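Local coordinates for myosin-2 (Saccharomyces cerevisiae, PDB 6IXO), which moves organelles and other cargo along polarized actin cables, its globular tail domain binding receptor proteins on the cargo while its motor domain pulls on actin, at residues V237-F242 and I370-G375; T207-I212 and T231-Y236. All blocks are in the same frame, centred on the assembly; numbering follows the deposited sequence. Where two conformers were deposited one is given.

Contact 1 (V237-F242 and I370-G375); sequences VDAICF and ITPETG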
loop_
_atom_site.group_PDB
_atom_site.type_symbol
_atom_site.label_atom_id
_atom_site.label_comp_id
_atom_site.label_asym_id
_atom_site.label_seq_id
_atom_site.Cartn_x
_atom_site.Cartn_y
_atom_site.Cartn_z
ATOM N N VAL A 237 3.013 -4.658 11.707
ATOM C CA VAL A 237 3.714 -5.885 12.141
ATOM C C VAL A 237 4.207 -5.743 13.592
ATOM O O VAL A 237 4.061 -6.638 14.419
ATOM C CB VAL A 237 4.894 -6.164 11.196
ATOM C CG1 VAL A 237 5.870 -7.167 11.806
ATOM C CG2 VAL A 237 4.365 -6.635 9.818
ATOM N N ASP A 238 4.800 -4.603 13.889
ATOM C CA ASP A 238 5.291 -4.323 15.231
ATOM C C ASP A 238 4.175 -4.497 16.264
ATOM O O ASP A 238 4.354 -5.178 17.272
ATOM C CB ASP A 238 5.859 -2.903 15.264
ATOM C CG ASP A 238 6.729 -2.616 16.501
ATOM O OD1 ASP A 238 7.628 -3.410 16.814
ATOM O OD2 ASP A 238 6.502 -1.593 17.150
ATOM N N ALA A 239 3.019 -3.869 16.018
ATOM C CA ALA A 239 1.920 -3.863 17.006
ATOM C C ALA A 239 1.388 -5.266 17.204
ATOM O O ALA A 239 1.316 -5.762 18.351
ATOM C CB ALA A 239 0.718 -2.890 16.528
ATOM N N ILE A 240 1.046 -5.936 16.097
ATOM C CA ILE A 240 0.320 -7.208 16.237
ATOM C C ILE A 240 1.275 -8.290 16.769
ATOM O O ILE A 240 0.850 -9.160 17.537
ATOM C CB ILE A 240 -0.321 -7.707 14.901
ATOM C CG1 ILE A 240 0.749 -8.048 13.867
ATOM C CG2 ILE A 240 -1.380 -6.683 14.380
ATOM C CD1 ILE A 240 0.138 -8.681 12.573
ATOM N N CYS A 241 2.558 -8.250 16.367
ATOM C CA CYS A 241 3.506 -9.264 16.933
ATOM C C CYS A 241 3.823 -8.998 18.408
ATOM O O CYS A 241 3.921 -9.944 19.221
ATOM C CB CYS A 241 4.817 -9.300 16.134
ATOM S SG CYS A 241 4.500 -9.962 14.464
ATOM N N PHE A 242 4.012 -7.731 18.759
ATOM C CA PHE A 242 4.228 -7.376 20.163
ATOM C C PHE A 242 3.071 -7.886 21.043
ATOM O O PHE A 242 3.278 -8.474 22.123
ATOM C CB PHE A 242 4.365 -5.852 20.336
ATOM C CG PHE A 242 4.542 -5.438 21.784
ATOM C CD1 PHE A 242 5.807 -5.470 22.380
ATOM C CD2 PHE A 242 3.428 -5.072 22.569
ATOM C CE1 PHE A 242 5.991 -5.108 23.749
ATOM C CE2 PHE A 242 3.590 -4.711 23.953
ATOM C CZ PHE A 242 4.887 -4.736 24.531
ATOM N N ILE A 370 -0.491 -2.639 22.177
ATOM C CA ILE A 370 -0.386 -1.525 21.242
ATOM C C ILE A 370 -1.582 -1.621 20.311
ATOM O O ILE A 370 -1.814 -2.668 19.708
ATOM C CB ILE A 370 0.897 -1.623 20.440
ATOM C CG1 ILE A 370 2.107 -1.577 21.379
ATOM C CG2 ILE A 370 1.033 -0.474 19.386
ATOM C CD1 ILE A 370 3.355 -1.915 20.607
ATOM N N THR A 371 -2.334 -0.552 20.181
ATOM C CA THR A 371 -3.443 -0.551 19.221
ATOM C C THR A 371 -2.952 -0.559 17.770
ATOM O O THR A 371 -2.284 0.375 17.363
ATOM C CB THR A 371 -4.298 0.676 19.436
ATOM O OG1 THR A 371 -4.833 0.607 20.754
ATOM C CG2 THR A 371 -5.416 0.745 18.386
ATOM N N PRO A 372 -3.257 -1.617 16.993
ATOM C CA PRO A 372 -2.818 -1.622 15.582
ATOM C C PRO A 372 -3.512 -0.494 14.807
ATOM O O PRO A 372 -4.669 -0.188 15.110
ATOM C CB PRO A 372 -3.254 -3.002 15.069
ATOM C CG PRO A 372 -3.489 -3.836 16.332
ATOM C CD PRO A 372 -3.946 -2.856 17.373
ATOM N N GLU A 373 -2.805 0.150 13.884
ATOM C CA GLU A 373 -3.451 1.233 13.096
ATOM C C GLU A 373 -4.155 0.584 11.934
ATOM O O GLU A 373 -3.490 -0.025 11.084
ATOM C CB GLU A 373 -2.434 2.238 12.562
ATOM C CG GLU A 373 -1.796 3.145 13.596
ATOM C CD GLU A 373 -2.803 3.943 14.407
ATOM O OE1 GLU A 373 -2.495 4.241 15.586
ATOM O OE2 GLU A 373 -3.889 4.275 13.876
ATOM N N THR A 374 -5.474 0.735 11.862
ATOM C CA THR A 374 -6.197 0.056 10.803
ATOM C C THR A 374 -6.831 1.050 9.836
ATOM O O THR A 374 -7.536 0.654 8.919
ATOM C CB THR A 374 -7.276 -0.881 11.391
ATOM O OG1 THR A 374 -8.158 -0.120 12.214
ATOM C CG2 THR A 374 -6.580 -1.974 12.221
ATOM N N GLY A 375 -6.617 2.332 10.083
ATOM C CA GLY A 375 -7.009 3.350 9.116
ATOM C C GLY A 375 -8.432 3.832 9.352
ATOM O O GLY A 375 -9.011 3.548 10.397
#
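Ile-370 packs against the ring of Phe-242 and the methyl of Ala-239, so that one side chain from an irregular segment meets two residues of a helix. Its two branches divide the work. CG2 approaches the CB of Ala-239 at 3.8 Å, while CD1 reaches the ring, where it lies 3.7 Å from CD2 of Phe-242, and the two side chains cross at about a right angle. Phe-242 meets it there because its CG is anti to the backbone N (chi1 178°), beside the carbonyl carbon. Two residues on, the backbone brings Pro-372 over the same helix: its CA is 3.9 Å from the CB of Ala-239, and its ring atom CG is 4.0 Å from CG2 of Ile-240, again with the side chains crossed. No hydrogen bond joins the two segments, and Ala-239, small and directed at the loop, lets the backbones come as close as 5.4 Å between its CA and that of Ile-370. Just beyond, Asn-243 OD1 is hydrogen-bonded to the backbone N of Ile-370. This is apolar packing of an extended loop across a helix, laying the segment before helix 403-415 on helix 223-247 of the all-helical cargo-binding tail.

Contact 2 (T207-I212 and T231-Y236); sequences TFFNSI and TTLLNY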
loop_
_atom_site.group_PDB
_atom_site.type_symbol
_atom_site.label_atom_id
_atom_site.label_comp_id
_atom_site.label_asym_id
_atom_site.label_seq_id
_atom_site.Cartn_x
_atom_site.Cartn_y
_atom_site.Cartn_z
ATOM N N THR A 207 9.979 -11.838 1.298
ATOM C CA THR A 207 9.457 -11.963 -0.068
ATOM C C THR A 207 8.319 -10.974 -0.289
ATOM O O THR A 207 8.225 -10.303 -1.321
ATOM C CB THR A 207 8.962 -13.390 -0.331
ATOM O OG1 THR A 207 10.089 -14.253 -0.394
ATOM C CG2 THR A 207 8.195 -13.476 -1.658
ATOM N N PHE A 208 7.459 -10.875 0.709
ATOM C CA PHE A 208 6.293 -9.998 0.649
ATOM C C PHE A 208 6.676 -8.521 0.535
ATOM O O PHE A 208 6.161 -7.793 -0.328
ATOM C CB PHE A 208 5.427 -10.266 1.905
ATOM C CG PHE A 208 4.266 -9.305 2.112
ATOM C CD1 PHE A 208 2.981 -9.682 1.764
ATOM C CD2 PHE A 208 4.453 -8.059 2.717
ATOM C CE1 PHE A 208 1.878 -8.810 2.003
ATOM C CE2 PHE A 208 3.384 -7.204 2.959
ATOM C CZ PHE A 208 2.089 -7.580 2.602
ATOM N N PHE A 209 7.550 -8.060 1.421
ATOM C CA PHE A 209 8.027 -6.682 1.317
ATOM C C PHE A 209 8.884 -6.457 0.051
ATOM O O PHE A 209 8.776 -5.400 -0.608
ATOM C CB PHE A 209 8.827 -6.286 2.564
ATOM C CG PHE A 209 7.969 -5.932 3.717
ATOM C CD1 PHE A 209 7.391 -4.670 3.808
ATOM C CD2 PHE A 209 7.693 -6.878 4.713
ATOM C CE1 PHE A 209 6.556 -4.336 4.875
ATOM C CE2 PHE A 209 6.859 -6.559 5.788
ATOM C CZ PHE A 209 6.283 -5.286 5.874
ATOM N N ASN A 210 9.713 -7.428 -0.328
ATOM C CA ASN A 210 10.422 -7.275 -1.614
ATOM C C ASN A 210 9.488 -7.072 -2.809
ATOM O O ASN A 210 9.799 -6.346 -3.765
ATOM C CB ASN A 210 11.263 -8.491 -1.899
ATOM C CG ASN A 210 12.665 -8.289 -1.491
ATOM O OD1 ASN A 210 13.238 -7.232 -1.759
ATOM N ND2 ASN A 210 13.242 -9.285 -0.832
ATOM N N SER A 211 8.365 -7.768 -2.763
ATOM C CA SER A 211 7.402 -7.709 -3.858
ATOM C C SER A 211 6.794 -6.312 -3.906
ATOM O O SER A 211 6.621 -5.734 -4.983
ATOM C CB SER A 211 6.339 -8.791 -3.669
ATOM O OG SER A 211 5.383 -8.748 -4.718
ATOM N N ILE A 212 6.492 -5.742 -2.737
ATOM C CA ILE A 212 6.027 -4.355 -2.726
ATOM C C ILE A 212 7.087 -3.450 -3.313
ATOM O O ILE A 212 6.804 -2.624 -4.187
ATOM C CB ILE A 212 5.687 -3.896 -1.332
ATOM C CG1 ILE A 212 4.462 -4.671 -0.834
ATOM C CG2 ILE A 212 5.321 -2.400 -1.306
ATOM C CD1 ILE A 212 4.148 -4.406 0.628
ATOM N N THR A 231 5.950 1.868 5.763
ATOM C CA THR A 231 5.942 2.372 7.138
ATOM C C THR A 231 4.658 1.947 7.861
ATOM O O THR A 231 4.653 1.538 9.046
ATOM C CB THR A 231 6.066 3.917 7.134
ATOM O OG1 THR A 231 7.400 4.273 6.750
ATOM C CG2 THR A 231 5.761 4.488 8.513
ATOM N N THR A 232 3.538 2.076 7.144
ATOM C CA THR A 232 2.238 1.635 7.725
ATOM C C THR A 232 2.287 0.140 8.035
ATOM O O THR A 232 1.896 -0.310 9.118
ATOM C CB THR A 232 1.052 1.928 6.767
ATOM O OG1 THR A 232 0.954 3.335 6.568
ATOM C CG2 THR A 232 -0.291 1.410 7.352
ATOM N N LEU A 233 2.833 -0.640 7.117
ATOM C CA LEU A 233 2.837 -2.093 7.333
ATOM C C LEU A 233 3.820 -2.547 8.429
ATOM O O LEU A 233 3.514 -3.479 9.199
ATOM C CB LEU A 233 3.156 -2.819 6.025
ATOM C CG LEU A 233 2.031 -2.651 4.970
ATOM C CD1 LEU A 233 2.423 -3.323 3.661
ATOM C CD2 LEU A 233 0.629 -3.186 5.435
ATOM N N LEU A 234 4.995 -1.927 8.479
ATOM C CA LEU A 234 5.972 -2.238 9.535
ATOM C C LEU A 234 5.436 -1.900 10.922
ATOM O O LEU A 234 5.592 -2.678 11.878
ATOM C CB LEU A 234 7.279 -1.461 9.303
ATOM C CG LEU A 234 8.052 -1.921 8.070
ATOM C CD1 LEU A 234 9.203 -0.968 7.795
ATOM C CD2 LEU A 234 8.563 -3.388 8.234
ATOM N N ASN A 235 4.849 -0.710 11.063
ATOM C CA ASN A 235 4.197 -0.362 12.338
ATOM C C ASN A 235 3.158 -1.395 12.745
ATOM O O ASN A 235 3.016 -1.734 13.951
ATOM C CB ASN A 235 3.517 1.003 12.277
ATOM C CG ASN A 235 4.514 2.131 12.409
ATOM O OD1 ASN A 235 5.419 2.036 13.211
ATOM N ND2 ASN A 235 4.322 3.221 11.649
ATOM N N TYR A 236 2.429 -1.858 11.738
ATOM C CA TYR A 236 1.384 -2.859 11.914
ATOM C C TYR A 236 1.996 -4.185 12.408
ATOM O O TYR A 236 1.536 -4.773 13.375
ATOM C CB TYR A 236 0.641 -3.113 10.607
ATOM C CG TYR A 236 -0.622 -3.949 10.805
ATOM C CD1 TYR A 236 -1.771 -3.381 11.362
ATOM C CD2 TYR A 236 -0.674 -5.277 10.391
ATOM C CE1 TYR A 236 -2.963 -4.152 11.546
ATOM C CE2 TYR A 236 -1.875 -6.057 10.517
ATOM C CZ TYR A 236 -2.978 -5.490 11.127
ATOM O OH TYR A 236 -4.126 -6.228 11.237
#
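Helices 207-212 and 231-236 run nearly antiparallel, at 165°, with their axes 12.3 Å apart, a wide spacing that large side chains bridge. Leu-233 and Phe-209 carry most of the contact. The ring of Phe-209 extends toward the other helix, its CG anti to the carbonyl carbon (chi1 -79°), and its far end comes between two neighbouring leucines: CE1 is 3.9 Å from CB of Leu-233, and CZ is 3.8 Å from CD2 of Leu-234. Both leucine side chains cross it obliquely. On one face the same ring receives CD2 of Phe-208, 4.0 Å above the plane and offset toward the rim, so its neighbour in sequence helps to bound its position. The CD1 branch of Leu-233 turns to other partners. It meets CD1 of Ile-212 tip to tip at 3.7 Å, and it stands at the edge of the Phe-208 ring, near its plane, 4.1 Å from CE2. All five touching residues are buried and no hydrogen bond crosses the interface. Leu-267 of helix 254-273 touches both Phe-209 and Leu-234, while Gln-167 and Gln-169 of helix 134-180 border Leu-233 and Phe-208, respectively. Such packing of aromatic and branched aliphatic side chains is that of an antiparallel helix pair within a helical bundle, here consecutive helices 202-218 and 223-247 in the Dilute region of the globular tail.

In the fold
Both contacts use helix 223-247, at successive segments, and both are wholly apolar, without a hydrogen bond between their segments. They differ in depth and in partner. Contact 2, about 8 Å from the chain centre to its own centre, joins two sequence-adjacent helices through long side chains; contact 1, about 16 Å out, brings a loop from far along the chain close to the helix backbone, with residues that are partly exposed on the loop side. The centres of contact 1 and contact 2 are about 13 Å apart. Tyr-236, in the 231-236 segment but not part of the packing against 207-212, touches contact 1: its CE1 lies 3.7 Å from CB of Pro-372, while its OH makes a weak hydrogen bond to Gln-171 of helix 134-180.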